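Local coordinates for protein titin (Homo sapiens, PDB 5JDD) that probably serves as a giant molecular spring of the muscle sarcomere, its I-band portion being built in part from chains of immunoglobulin domains, at residues P10-A15 / K85-T90; A19-E24 / L60-I65; S109-V114 / L144-I149; I195-T200 / H232-R237; I206-L211 / M225-L230. One frame throughout, in Å; residues are numbered along the deposited sequence.

Contact 1 of 5, residues P10-A15 / K85-T90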
# COMPACT_ATOMS: atom_id res chain seq x y z
N PRO A 10 9.22 -16.93 -37.88
CA PRO A 10 9.06 -16.10 -36.68
C PRO A 10 8.28 -16.82 -35.59
O PRO A 10 7.47 -17.72 -35.87
CB PRO A 10 8.29 -14.87 -37.19
CG PRO A 10 7.64 -15.31 -38.43
CD PRO A 10 8.59 -16.30 -39.05
N LYS A 11 8.56 -16.44 -34.35
CA LYS A 11 7.95 -17.05 -33.18
C LYS A 11 7.12 -16.03 -32.41
O LYS A 11 7.41 -14.83 -32.44
CB LYS A 11 9.02 -17.61 -32.25
CG LYS A 11 9.89 -18.71 -32.85
CD LYS A 11 10.76 -19.33 -31.77
CE LYS A 11 11.76 -20.32 -32.34
NZ LYS A 11 12.52 -20.99 -31.25
N ASP A 12 6.11 -16.52 -31.70
CA ASP A 12 5.31 -15.66 -30.85
C ASP A 12 6.20 -14.98 -29.82
O ASP A 12 7.19 -15.54 -29.37
CB ASP A 12 4.27 -16.48 -30.06
CG ASP A 12 3.11 -16.98 -30.91
OD1 ASP A 12 3.03 -16.68 -32.12
OD2 ASP A 12 2.26 -17.69 -30.33
N VAL A 13 5.81 -13.76 -29.45
CA VAL A 13 6.47 -13.01 -28.39
C VAL A 13 5.42 -12.61 -27.36
O VAL A 13 4.34 -12.14 -27.73
CB VAL A 13 7.06 -11.69 -28.93
CG1 VAL A 13 7.68 -10.87 -27.80
CG2 VAL A 13 8.07 -11.96 -30.00
N THR A 14 5.75 -12.78 -26.08
CA THR A 14 4.96 -12.23 -25.00
C THR A 14 5.86 -11.25 -24.28
O THR A 14 6.96 -11.62 -23.87
CB THR A 14 4.51 -13.33 -24.03
OG1 THR A 14 3.62 -14.22 -24.72
CG2 THR A 14 3.78 -12.73 -22.84
N ALA A 15 5.41 -10.01 -24.13
CA ALA A 15 6.24 -8.98 -23.53
C ALA A 15 5.40 -7.94 -22.81
O ALA A 15 4.21 -7.76 -23.11
CB ALA A 15 7.10 -8.30 -24.59
N LYS A 85 2.50 -14.21 -33.39
CA LYS A 85 1.70 -13.25 -32.64
C LYS A 85 2.48 -12.55 -31.56
O LYS A 85 3.38 -13.14 -30.95
CB LYS A 85 0.48 -13.94 -32.02
CG LYS A 85 -0.52 -14.41 -33.05
CD LYS A 85 -1.64 -15.22 -32.43
CE LYS A 85 -2.65 -15.61 -33.49
NZ LYS A 85 -3.71 -16.50 -32.93
N LEU A 86 2.11 -11.30 -31.31
CA LEU A 86 2.58 -10.55 -30.15
C LEU A 86 1.47 -10.51 -29.11
O LEU A 86 0.35 -10.08 -29.42
CB LEU A 86 2.96 -9.12 -30.55
CG LEU A 86 3.28 -8.15 -29.40
CD1 LEU A 86 4.50 -8.57 -28.61
CD2 LEU A 86 3.48 -6.74 -29.93
N PHE A 87 1.78 -10.94 -27.90
CA PHE A 87 0.89 -10.77 -26.76
C PHE A 87 1.51 -9.73 -25.85
O PHE A 87 2.68 -9.85 -25.46
CB PHE A 87 0.72 -12.10 -26.03
CG PHE A 87 0.05 -13.16 -26.85
CD1 PHE A 87 -1.32 -13.17 -26.97
CD2 PHE A 87 0.80 -14.12 -27.51
CE1 PHE A 87 -1.96 -14.14 -27.74
CE2 PHE A 87 0.18 -15.09 -28.29
CZ PHE A 87 -1.21 -15.10 -28.40
N VAL A 88 0.73 -8.69 -25.54
CA VAL A 88 1.22 -7.60 -24.71
C VAL A 88 0.68 -7.75 -23.30
O VAL A 88 -0.53 -7.62 -23.08
CB VAL A 88 0.81 -6.23 -25.28
CG1 VAL A 88 1.34 -5.08 -24.42
CG2 VAL A 88 1.29 -6.07 -26.72
N GLU A 89 1.55 -8.03 -22.33
CA GLU A 89 1.11 -8.09 -20.95
C GLU A 89 1.01 -6.66 -20.42
O GLU A 89 1.86 -5.82 -20.73
CB GLU A 89 2.04 -8.96 -20.08
CG GLU A 89 2.00 -10.44 -20.47
CD GLU A 89 2.65 -11.37 -19.45
OE1 GLU A 89 3.23 -10.88 -18.45
OE2 GLU A 89 2.59 -12.60 -19.65
N THR A 90 -0.05 -6.37 -19.68
CA THR A 90 -0.20 -5.06 -19.07
C THR A 90 -0.15 -5.22 -17.56
O THR A 90 -0.51 -6.27 -17.03
CB THR A 90 -1.53 -4.41 -19.46
OG1 THR A 90 -2.61 -5.21 -18.96
CG2 THR A 90 -1.64 -4.27 -20.97
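Asp12 reaches over to the adjacent strand, where its OD1 accepts the backbone N-H of Lys85 with 2.8 Å between OD1 and N. The donor stands above the carboxylate plane, 45° out of it. CG lies anti to the carbonyl carbon (chi1 -73°), which puts CG on the side of that N-H; the second oxygen, OD2, then comes in plane to the edge of the Phe87 ring, 3.9 Å from CE2, with ring and carboxylate planes 74° apart. The backbone takes over from there. Val13 N bonds to Lys85 O, Phe87 N to Val13 O at 2.8 Å, Ala15 N to Phe87 O and Glu89 N to Ala15 O, so Val13 and Ala15 each bond to two residues staggered along the parallel strand. Side chains settle on two faces. On one, Thr14 CG2 touches Glu89 OE2 at 3.4 Å, while the other carboxylate oxygen of Glu89 is hydrogen-bonded to His116 of the following immunoglobulin domain. On the other, Val13 CG1 meets Leu86 CD1 at 4.0 Å, and both residues, with Ala15 close by, turn inward onto Val21 and Phe23 of strand 21-27. This is the parallel pairing of strand A' with strand G at the sheet edge of an I-set immunoglobulin domain.

Contact 2 of 5, residues A19-E24 / L60-I65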
# COMPACT_ATOMS: atom_id res chain seq x y z
N ALA A 19 7.91 -2.48 -23.76
CA ALA A 19 9.11 -3.21 -24.17
C ALA A 19 9.40 -3.00 -25.65
O ALA A 19 8.53 -2.59 -26.42
CB ALA A 19 8.98 -4.70 -23.88
N THR A 20 10.63 -3.32 -26.04
CA THR A 20 10.99 -3.40 -27.45
C THR A 20 11.18 -4.88 -27.78
O THR A 20 11.92 -5.59 -27.08
CB THR A 20 12.26 -2.62 -27.74
OG1 THR A 20 11.99 -1.22 -27.58
CG2 THR A 20 12.74 -2.88 -29.17
N VAL A 21 10.52 -5.34 -28.84
CA VAL A 21 10.52 -6.75 -29.21
C VAL A 21 10.82 -6.90 -30.69
O VAL A 21 10.85 -5.91 -31.43
CB VAL A 21 9.17 -7.42 -28.91
CG1 VAL A 21 8.82 -7.27 -27.44
CG2 VAL A 21 8.06 -6.82 -29.79
N ALA A 22 11.05 -8.14 -31.14
CA ALA A 22 11.33 -8.37 -32.55
C ALA A 22 10.76 -9.68 -33.05
O ALA A 22 10.61 -10.64 -32.29
CB ALA A 22 12.83 -8.33 -32.83
N PHE A 23 10.44 -9.71 -34.34
CA PHE A 23 10.13 -10.95 -35.04
C PHE A 23 11.22 -11.15 -36.08
O PHE A 23 11.78 -10.17 -36.59
CB PHE A 23 8.78 -10.84 -35.75
CG PHE A 23 7.60 -10.78 -34.82
CD1 PHE A 23 7.12 -11.94 -34.21
CD2 PHE A 23 6.97 -9.58 -34.54
CE1 PHE A 23 6.03 -11.89 -33.35
CE2 PHE A 23 5.87 -9.53 -33.69
CZ PHE A 23 5.40 -10.69 -33.09
N GLU A 24 11.54 -12.40 -36.39
CA GLU A 24 12.65 -12.70 -37.29
C GLU A 24 12.28 -13.82 -38.24
O GLU A 24 11.75 -14.85 -37.82
CB GLU A 24 13.86 -13.12 -36.46
CG GLU A 24 15.14 -13.25 -37.24
CD GLU A 24 16.35 -13.16 -36.34
OE1 GLU A 24 16.70 -12.03 -35.91
OE2 GLU A 24 16.95 -14.21 -36.05
N LEU A 60 11.76 -7.57 -37.96
CA LEU A 60 10.85 -6.47 -37.68
C LEU A 60 10.97 -6.17 -36.19
O LEU A 60 10.68 -7.03 -35.36
CB LEU A 60 9.42 -6.86 -38.01
CG LEU A 60 8.33 -5.92 -37.48
CD1 LEU A 60 8.47 -4.54 -38.09
CD2 LEU A 60 6.95 -6.50 -37.78
N MET A 61 11.41 -4.97 -35.87
CA MET A 61 11.55 -4.56 -34.48
C MET A 61 10.44 -3.58 -34.13
O MET A 61 10.16 -2.64 -34.89
CB MET A 61 12.92 -3.93 -34.26
CG MET A 61 14.09 -4.83 -34.68
SD MET A 61 15.67 -3.96 -34.54
CE MET A 61 16.72 -5.03 -35.51
N LEU A 62 9.79 -3.82 -33.00
CA LEU A 62 8.72 -2.96 -32.53
C LEU A 62 9.17 -2.31 -31.24
O LEU A 62 9.46 -2.99 -30.24
CB LEU A 62 7.44 -3.76 -32.30
CG LEU A 62 7.02 -4.75 -33.39
CD1 LEU A 62 5.81 -5.56 -32.94
CD2 LEU A 62 6.71 -4.02 -34.66
N GLN A 63 9.23 -0.99 -31.25
CA GLN A 63 9.76 -0.25 -30.11
C GLN A 63 8.64 0.31 -29.25
O GLN A 63 7.62 0.75 -29.77
CB GLN A 63 10.70 0.85 -30.61
CG GLN A 63 11.86 0.29 -31.44
CD GLN A 63 12.62 1.34 -32.21
OE1 GLN A 63 13.85 1.37 -32.19
NE2 GLN A 63 11.89 2.22 -32.90
N ASN A 64 8.83 0.25 -27.93
CA ASN A 64 7.90 0.84 -26.97
C ASN A 64 6.46 0.38 -27.20
O ASN A 64 5.57 1.19 -27.41
CB ASN A 64 7.99 2.38 -27.01
CG ASN A 64 7.30 3.05 -25.83
OD1 ASN A 64 6.92 2.41 -24.85
ND2 ASN A 64 7.14 4.37 -25.92
N ILE A 65 6.25 -0.93 -27.15
CA ILE A 65 4.96 -1.50 -27.58
C ILE A 65 3.79 -1.06 -26.72
O ILE A 65 3.92 -0.82 -25.51
CB ILE A 65 4.97 -3.04 -27.66
CG1 ILE A 65 5.28 -3.66 -26.30
CG2 ILE A 65 5.96 -3.52 -28.72
CD1 ILE A 65 5.36 -5.18 -26.36
O HOH W 1 10.87 0.08 -25.72
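Val21 O receives two donors from the facing strand: the N-H of Leu62, with 2.8 Å from N to O and a nearly straight 169° bond, and the longer CA-H contact of Met61, 3.4 Å from CA to O. Where the strand ends, the left-handed backbone of Asn64 swings Ile65 back, and its N bonds to Ala19 O at 2.9 Å. Ile65 CG1 lies between its own backbone N and carbonyl carbon (chi1 61°), which presses it to 3.4 Å from the same Ala19 O. On the face that carries Val21 and Phe23, Val21 CG2 touches both Leu62 CB and Ile65 CG2, 4.1 Å from the latter, the side chains of Val21 and Ile65 crossing at about a right angle. Leu62 CD1 comes to the edge of the Phe23 ring, 4.0 Å from CE2. On the outer face Thr20 and Gln63 run side by side, and a water joins Thr20 OG1 to the N-H of Asn64, the latter bond weak. Antiparallel strands paired in this way, with Phe23 facing Tyr73 in the core, are strands B and E of the immunoglobulin sandwich.

Contact 3 of 5, residues S109-V114 / L144-I149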
# COMPACT_ATOMS: atom_id res chain seq x y z
N SER A 109 -3.84 -0.92 7.93
CA SER A 109 -3.07 -1.40 6.80
C SER A 109 -3.93 -1.72 5.58
O SER A 109 -5.08 -2.18 5.69
CB SER A 109 -2.20 -2.59 7.19
OG SER A 109 -2.97 -3.70 7.57
N PHE A 110 -3.37 -1.42 4.42
CA PHE A 110 -3.98 -1.76 3.14
C PHE A 110 -3.02 -2.63 2.37
O PHE A 110 -1.80 -2.43 2.44
CB PHE A 110 -4.25 -0.50 2.31
CG PHE A 110 -5.35 0.36 2.85
CD1 PHE A 110 -6.68 0.01 2.63
CD2 PHE A 110 -5.06 1.49 3.58
CE1 PHE A 110 -7.71 0.79 3.15
CE2 PHE A 110 -6.08 2.28 4.10
CZ PHE A 110 -7.41 1.94 3.89
N GLU A 111 -3.55 -3.58 1.62
CA GLU A 111 -2.71 -4.40 0.76
C GLU A 111 -3.41 -4.69 -0.54
O GLU A 111 -4.62 -4.95 -0.57
CB GLU A 111 -2.39 -5.75 1.40
CG GLU A 111 -1.78 -5.73 2.77
CD GLU A 111 -1.87 -7.09 3.42
OE1 GLU A 111 -1.66 -8.10 2.71
OE2 GLU A 111 -2.19 -7.15 4.63
N CYS A 112 -2.64 -4.72 -1.61
CA CYS A 112 -3.14 -5.27 -2.87
C CYS A 112 -2.09 -6.17 -3.48
O CYS A 112 -0.93 -6.20 -3.03
CB CYS A 112 -3.53 -4.15 -3.84
SG CYS A 112 -2.14 -3.14 -4.46
N GLU A 113 -2.47 -6.90 -4.52
CA GLU A 113 -1.52 -7.72 -5.27
C GLU A 113 -1.60 -7.30 -6.72
O GLU A 113 -2.68 -6.94 -7.21
CB GLU A 113 -1.80 -9.22 -5.09
CG GLU A 113 -1.57 -9.68 -3.64
CD GLU A 113 -1.94 -11.12 -3.34
OE1 GLU A 113 -2.07 -11.96 -4.27
OE2 GLU A 113 -2.09 -11.43 -2.13
N VAL A 114 -0.45 -7.28 -7.37
CA VAL A 114 -0.33 -6.85 -8.75
C VAL A 114 0.17 -7.99 -9.64
O VAL A 114 0.63 -9.03 -9.15
CB VAL A 114 0.56 -5.58 -8.88
CG1 VAL A 114 -0.01 -4.44 -8.03
CG2 VAL A 114 1.99 -5.89 -8.49
N LEU A 144 3.12 -8.32 -3.88
CA LEU A 144 2.27 -7.76 -2.82
C LEU A 144 2.72 -6.34 -2.47
O LEU A 144 3.90 -6.09 -2.23
CB LEU A 144 2.32 -8.64 -1.57
CG LEU A 144 1.55 -8.18 -0.32
CD1 LEU A 144 0.07 -8.37 -0.50
CD2 LEU A 144 2.03 -8.92 0.93
N HIS A 145 1.76 -5.42 -2.41
CA HIS A 145 2.05 -4.04 -2.05
C HIS A 145 1.24 -3.66 -0.84
O HIS A 145 0.04 -3.89 -0.78
CB HIS A 145 1.74 -3.11 -3.22
CG HIS A 145 2.74 -3.20 -4.32
ND1 HIS A 145 3.80 -2.33 -4.43
CD2 HIS A 145 2.89 -4.10 -5.32
CE1 HIS A 145 4.54 -2.68 -5.47
NE2 HIS A 145 4.00 -3.74 -6.03
N GLN A 146 1.91 -3.05 0.14
CA GLN A 146 1.26 -2.71 1.40
C GLN A 146 1.52 -1.27 1.83
O GLN A 146 2.61 -0.73 1.64
CB GLN A 146 1.73 -3.68 2.50
CG GLN A 146 1.05 -3.49 3.84
CD GLN A 146 1.58 -4.45 4.89
OE1 GLN A 146 2.74 -4.87 4.84
NE2 GLN A 146 0.73 -4.80 5.85
N LEU A 147 0.49 -0.66 2.41
CA LEU A 147 0.58 0.66 3.03
C LEU A 147 0.17 0.49 4.48
O LEU A 147 -0.93 0.03 4.78
CB LEU A 147 -0.36 1.66 2.35
CG LEU A 147 -0.45 3.05 3.01
CD1 LEU A 147 0.88 3.77 2.88
CD2 LEU A 147 -1.55 3.88 2.39
N ILE A 148 1.08 0.82 5.39
CA ILE A 148 0.80 0.76 6.82
C ILE A 148 0.74 2.17 7.38
O ILE A 148 1.66 2.97 7.17
CB ILE A 148 1.86 -0.07 7.54
CG1 ILE A 148 1.86 -1.49 7.00
CG2 ILE A 148 1.61 -0.07 9.04
CD1 ILE A 148 3.17 -2.21 7.17
N ILE A 149 -0.38 2.49 8.03
CA ILE A 149 -0.60 3.82 8.58
C ILE A 149 -0.56 3.75 10.10
O ILE A 149 -1.43 3.15 10.72
CB ILE A 149 -1.95 4.40 8.12
CG1 ILE A 149 -2.05 4.37 6.59
CG2 ILE A 149 -2.12 5.84 8.60
CD1 ILE A 149 -3.40 4.79 6.07
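Leu144 CD1 settles among three groups of the opposite strand: 3.5 Å from Cys112 O, 3.7 Å from Glu111 OE1 and 3.8 Å from Glu113 CG. CG lies anti to the backbone N (chi1 177°), and the turn at chi2 then lays CD1 across that strand between the two glutamates. Glu113 keeps its carboxylate end for a salt bridge with Lys95. On the inner face Cys112 holds SG between its backbone N and carbonyl carbon (chi1 67°), facing Phe162 and 4.1 Å from His145 CB. His145 turns CG anti to its carbonyl carbon, and the edge of the imidazole meets Val114 CG2, 3.8 Å from CD2, with the two side chains at about a right angle. Phe110 takes a similar first torsion, and its ring edge receives Ile149 CD1 at 4.2 Å from CE2 while the ring also meets Tyr160. Four backbone hydrogen bonds, two each for the Phe110-Leu147 and Cys112-His145 pairs, hold the two backbones in register. The arrangement is the B-E pairing of an I-set domain; Cys112 occupies the strand B position of the classical immunoglobulin disulfide but faces a phenylalanine, Phe162, on strand F.

Contact 4 of 5, residues I195-T200 / H232-R237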
# COMPACT_ATOMS: atom_id res chain seq x y z
N ILE A 195 -3.76 3.93 46.32
CA ILE A 195 -5.02 4.12 45.61
C ILE A 195 -4.90 3.67 44.17
O ILE A 195 -3.79 3.62 43.62
CB ILE A 195 -5.50 5.60 45.66
CG1 ILE A 195 -4.54 6.54 44.92
CG2 ILE A 195 -5.64 6.05 47.10
CD1 ILE A 195 -4.87 6.80 43.42
N THR A 196 -6.03 3.35 43.55
CA THR A 196 -6.03 2.96 42.14
C THR A 196 -7.20 3.58 41.38
O THR A 196 -8.36 3.26 41.65
CB THR A 196 -6.10 1.42 41.98
OG1 THR A 196 -5.04 0.81 42.72
CG2 THR A 196 -5.99 1.04 40.51
N PHE A 197 -6.89 4.47 40.44
CA PHE A 197 -7.89 4.95 39.49
C PHE A 197 -8.02 3.92 38.38
O PHE A 197 -7.02 3.32 37.99
CB PHE A 197 -7.45 6.28 38.86
CG PHE A 197 -7.64 7.48 39.75
CD1 PHE A 197 -8.90 8.01 39.96
CD2 PHE A 197 -6.54 8.11 40.34
CE1 PHE A 197 -9.09 9.13 40.77
CE2 PHE A 197 -6.71 9.23 41.14
CZ PHE A 197 -7.98 9.74 41.35
N GLU A 198 -9.23 3.72 37.87
CA GLU A 198 -9.47 2.76 36.78
C GLU A 198 -10.47 3.30 35.76
O GLU A 198 -11.47 3.91 36.13
CB GLU A 198 -10.01 1.44 37.32
CG GLU A 198 -9.15 0.76 38.37
CD GLU A 198 -9.77 -0.53 38.88
OE1 GLU A 198 -9.56 -1.58 38.23
OE2 GLU A 198 -10.47 -0.49 39.92
N VAL A 199 -10.16 3.09 34.48
CA VAL A 199 -11.11 3.38 33.40
C VAL A 199 -11.22 2.16 32.52
O VAL A 199 -10.30 1.36 32.43
CB VAL A 199 -10.66 4.53 32.48
CG1 VAL A 199 -10.82 5.85 33.14
CG2 VAL A 199 -9.23 4.32 32.01
N THR A 200 -12.37 2.01 31.88
CA THR A 200 -12.53 0.95 30.89
C THR A 200 -12.87 1.61 29.57
O THR A 200 -13.65 2.57 29.53
CB THR A 200 -13.61 -0.06 31.29
OG1 THR A 200 -13.30 -0.59 32.59
CG2 THR A 200 -13.67 -1.20 30.28
N HIS A 232 -7.61 0.31 32.13
CA HIS A 232 -6.33 0.96 32.36
C HIS A 232 -6.36 1.55 33.75
O HIS A 232 -7.35 2.17 34.15
CB HIS A 232 -6.10 2.04 31.31
CG HIS A 232 -6.16 1.53 29.90
ND1 HIS A 232 -5.08 0.94 29.28
CD2 HIS A 232 -7.19 1.45 29.02
CE1 HIS A 232 -5.44 0.56 28.06
NE2 HIS A 232 -6.71 0.85 27.89
N SER A 233 -5.29 1.34 34.50
CA SER A 233 -5.24 1.77 35.89
C SER A 233 -4.07 2.69 36.18
O SER A 233 -3.03 2.61 35.52
CB SER A 233 -5.19 0.55 36.82
OG SER A 233 -4.03 -0.22 36.58
N LEU A 234 -4.24 3.55 37.17
CA LEU A 234 -3.17 4.39 37.68
C LEU A 234 -3.11 4.12 39.18
O LEU A 234 -4.04 4.44 39.92
CB LEU A 234 -3.44 5.87 37.40
CG LEU A 234 -2.58 6.88 38.17
CD1 LEU A 234 -1.12 6.73 37.81
CD2 LEU A 234 -3.06 8.30 37.90
N ASN A 235 -2.02 3.49 39.61
CA ASN A 235 -1.88 3.08 40.99
C ASN A 235 -0.86 3.98 41.66
O ASN A 235 0.29 4.04 41.22
CB ASN A 235 -1.43 1.62 41.05
CG ASN A 235 -1.26 1.12 42.48
OD1 ASN A 235 -0.15 1.03 42.99
ND2 ASN A 235 -2.38 0.80 43.12
N ILE A 236 -1.28 4.70 42.69
CA ILE A 236 -0.40 5.63 43.39
C ILE A 236 -0.19 5.15 44.82
O ILE A 236 -1.14 5.04 45.60
CB ILE A 236 -0.96 7.07 43.41
CG1 ILE A 236 -1.30 7.53 41.98
CG2 ILE A 236 0.05 8.02 44.03
CD1 ILE A 236 -1.83 8.95 41.91
N ARG A 237 1.07 4.87 45.17
CA ARG A 237 1.40 4.39 46.50
C ARG A 237 1.65 5.51 47.50
O ARG A 237 2.10 6.59 47.12
CB ARG A 237 2.64 3.51 46.45
CG ARG A 237 2.45 2.27 45.64
CD ARG A 237 3.74 1.50 45.51
NE ARG A 237 3.54 0.23 44.83
CZ ARG A 237 4.47 -0.71 44.72
NH1 ARG A 237 5.67 -0.51 45.27
NH2 ARG A 237 4.20 -1.84 44.09
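Ile195 and Ile236 run alongside each other with their ends in the same direction, into the core, with Ile195 CD1 3.9 Å from Ile236 CG1. The fit has a price: Ile195 CD1 is turned to chi2 92°, away from a staggered position, while CG1 already sits between backbone N and carbonyl carbon. Further along this packed face, Phe197 CD2 comes to 4.3 Å from Leu234 CD2 in an oblique approach, and the Phe197 ring meets that of Tyr247 on the facing sheet. Val199 and His232 complete the row; the imidazole is fixed by a hydrogen bond between ND1 and Thr227 OG1 and lies against Tyr208. Each of the three inward pairs is tied by two backbone bonds, such as Ile195 N to Ile236 O at 2.9 Å.

The outer face is looser and polar. Its firm point is Asn235 ND2, which donates to Thr196 OG1 at 2.7 Å with that oxygen only 2° out of the amide plane. CG anti to the backbone N (chi1 -180°) brings the side chain toward Thr196, and the rotation at chi2 turns ND2 to it. Beyond it, Thr196 CG2 touches Ser233 CB at 3.8 Å, and exposed Glu198 reaches Ser233 CB only with its CG, at 4.3 Å. A mostly apolar inner row, with one hydrogen-bonded histidine, backed by a thin polar outer one is what strands B and E provide in this immunoglobulin beta sandwich.

Contact 5 of 5, residues I206-L211 / M225-L230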
# COMPACT_ATOMS: atom_id res chain seq x y z
N ILE A 206 -5.18 0.46 22.45
CA ILE A 206 -5.11 1.89 22.20
C ILE A 206 -3.98 2.54 23.00
O ILE A 206 -3.48 1.96 23.97
CB ILE A 206 -6.47 2.57 22.46
CG1 ILE A 206 -7.02 2.19 23.83
CG2 ILE A 206 -7.46 2.10 21.40
CD1 ILE A 206 -6.59 3.09 24.95
N SER A 207 -3.54 3.70 22.55
CA SER A 207 -2.53 4.46 23.27
C SER A 207 -3.20 5.45 24.21
O SER A 207 -4.30 5.95 23.93
CB SER A 207 -1.61 5.20 22.30
OG SER A 207 -0.85 4.28 21.54
N TYR A 208 -2.55 5.73 25.32
CA TYR A 208 -3.14 6.59 26.33
C TYR A 208 -2.07 7.32 27.12
O TYR A 208 -0.88 7.00 27.05
CB TYR A 208 -3.98 5.75 27.31
CG TYR A 208 -3.13 4.83 28.16
CD1 TYR A 208 -2.64 5.26 29.39
CD2 TYR A 208 -2.80 3.55 27.74
CE1 TYR A 208 -1.85 4.44 30.17
CE2 TYR A 208 -2.01 2.71 28.52
CZ TYR A 208 -1.54 3.17 29.74
OH TYR A 208 -0.75 2.39 30.56
N LYS A 209 -2.51 8.29 27.92
CA LYS A 209 -1.66 8.90 28.93
C LYS A 209 -2.52 9.34 30.11
O LYS A 209 -3.75 9.42 30.02
CB LYS A 209 -0.88 10.09 28.38
CG LYS A 209 -1.76 11.24 27.97
CD LYS A 209 -0.97 12.26 27.15
CE LYS A 209 -1.91 13.33 26.61
NZ LYS A 209 -1.20 14.32 25.75
N TRP A 210 -1.86 9.61 31.22
CA TRP A 210 -2.53 10.14 32.40
C TRP A 210 -1.96 11.49 32.73
O TRP A 210 -0.75 11.71 32.60
CB TRP A 210 -2.31 9.22 33.59
CG TRP A 210 -2.97 7.87 33.49
CD1 TRP A 210 -2.49 6.76 32.84
CD2 TRP A 210 -4.22 7.47 34.08
NE1 TRP A 210 -3.38 5.71 32.98
CE2 TRP A 210 -4.43 6.12 33.75
CE3 TRP A 210 -5.17 8.14 34.87
CZ2 TRP A 210 -5.57 5.41 34.18
CZ3 TRP A 210 -6.30 7.43 35.29
CH2 TRP A 210 -6.48 6.08 34.95
N LEU A 211 -2.83 12.40 33.17
CA LEU A 211 -2.41 13.74 33.57
C LEU A 211 -2.74 13.97 35.03
O LEU A 211 -3.77 13.50 35.54
CB LEU A 211 -3.14 14.81 32.75
CG LEU A 211 -3.25 14.61 31.24
CD1 LEU A 211 -4.05 15.75 30.60
CD2 LEU A 211 -1.87 14.50 30.59
N MET A 225 1.27 2.68 35.92
CA MET A 225 0.17 2.71 34.97
C MET A 225 0.15 1.43 34.17
O MET A 225 1.11 1.11 33.46
CB MET A 225 0.31 3.91 34.04
CG MET A 225 -0.05 5.22 34.74
SD MET A 225 0.65 6.75 34.07
CE MET A 225 2.38 6.57 34.55
N ARG A 226 -0.95 0.69 34.27
CA ARG A 226 -1.02 -0.65 33.68
C ARG A 226 -2.31 -0.89 32.92
O ARG A 226 -3.32 -0.24 33.14
CB ARG A 226 -0.90 -1.71 34.77
CG ARG A 226 0.41 -1.71 35.53
CD ARG A 226 0.51 -2.94 36.42
NE ARG A 226 1.78 -2.97 37.15
CZ ARG A 226 2.92 -3.47 36.67
NH1 ARG A 226 2.98 -3.98 35.44
NH2 ARG A 226 4.01 -3.45 37.43
N THR A 227 -2.26 -1.88 32.03
CA THR A 227 -3.41 -2.27 31.23
C THR A 227 -3.78 -3.74 31.50
O THR A 227 -2.91 -4.60 31.55
CB THR A 227 -3.09 -2.09 29.75
OG1 THR A 227 -2.78 -0.72 29.50
CG2 THR A 227 -4.27 -2.52 28.88
N LYS A 228 -5.07 -4.00 31.70
CA LYS A 228 -5.59 -5.37 31.83
C LYS A 228 -6.86 -5.46 31.01
O LYS A 228 -7.87 -4.87 31.38
CB LYS A 228 -5.97 -5.68 33.28
CG LYS A 228 -4.84 -5.74 34.25
CD LYS A 228 -5.36 -6.06 35.65
CE LYS A 228 -6.24 -7.31 35.64
NZ LYS A 228 -5.50 -8.49 35.12
N LYS A 229 -6.82 -6.23 29.93
CA LYS A 229 -7.92 -6.25 28.97
C LYS A 229 -8.23 -4.83 28.51
O LYS A 229 -7.38 -4.14 27.95
CB LYS A 229 -9.17 -6.92 29.55
CG LYS A 229 -8.98 -8.35 30.08
CD LYS A 229 -7.87 -9.13 29.37
CE LYS A 229 -8.28 -9.69 28.01
NZ LYS A 229 -8.34 -8.65 26.94
N LEU A 230 -9.47 -4.41 28.74
CA LEU A 230 -9.89 -3.09 28.30
C LEU A 230 -9.84 -2.06 29.42
O LEU A 230 -10.34 -0.95 29.27
CB LEU A 230 -11.31 -3.17 27.75
CG LEU A 230 -11.49 -4.14 26.59
CD1 LEU A 230 -12.97 -4.33 26.27
CD2 LEU A 230 -10.76 -3.60 25.39
O HOH W 2 -0.11 -0.03 30.00
O HOH W 3 -2.97 2.92 32.66
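Trp210 and Met225 pass one another, their ends running opposite ways, the thioether lying beside the pyrrole part of the indole. Met225 SD is 3.4 Å from Trp210 CD1 and 4.2 Å from the centroid of the five-membered ring, 53° off its normal, an oblique Met-aromatic contact. Met225 CG shares the touch at 3.5 Å from Trp210 CD1. Tyr208 offers another approach: Met225 CB lies near the plane of its ring at the edge, while Thr227 passes in the opposite direction with OG1 3.6 Å from CE2. The polar ends are joined through water. One water, in plane at the edge of the Tyr208 ring, bonds to Tyr208 OH at 2.6 Å and to Thr227 OG1 at 2.8 Å; Thr227 also pairs with His232. A second water accepts the indole N-H, 2.8 Å from Trp210 NE1, and donates to Arg226 O. With alpha carbons of Trp210 and Met225 8.3 Å apart, strand C and strand D are bridged by side chains and solvent: the two backbones do not bond to each other, each being paired with other strands, while a water takes up the indole N-H.

The five contacts sample three immunoglobulin domains strung in series. Contacts 1 and 2 share the first, their centres 10 Å apart; contact 2 is nested within the loop closed by contact 1, and the two touch across the sandwich, Ala15 CB packing on Val21 CG1. Contact 3 lies in the middle domain, its centre about 3 Å from the centre of the chain. Contacts 4 and 5 share the third, their centres 9 Å apart, contact 5 nested inside the loop closed by contact 4 and joined to it through neighbouring strands 223-228 and 231-236. Contacts 2, 3 and 4 repeat one B-E pairing domain after domain, and contacts 2 and 4 stand 72 Å apart between centres, as expected of an extended, modular filament.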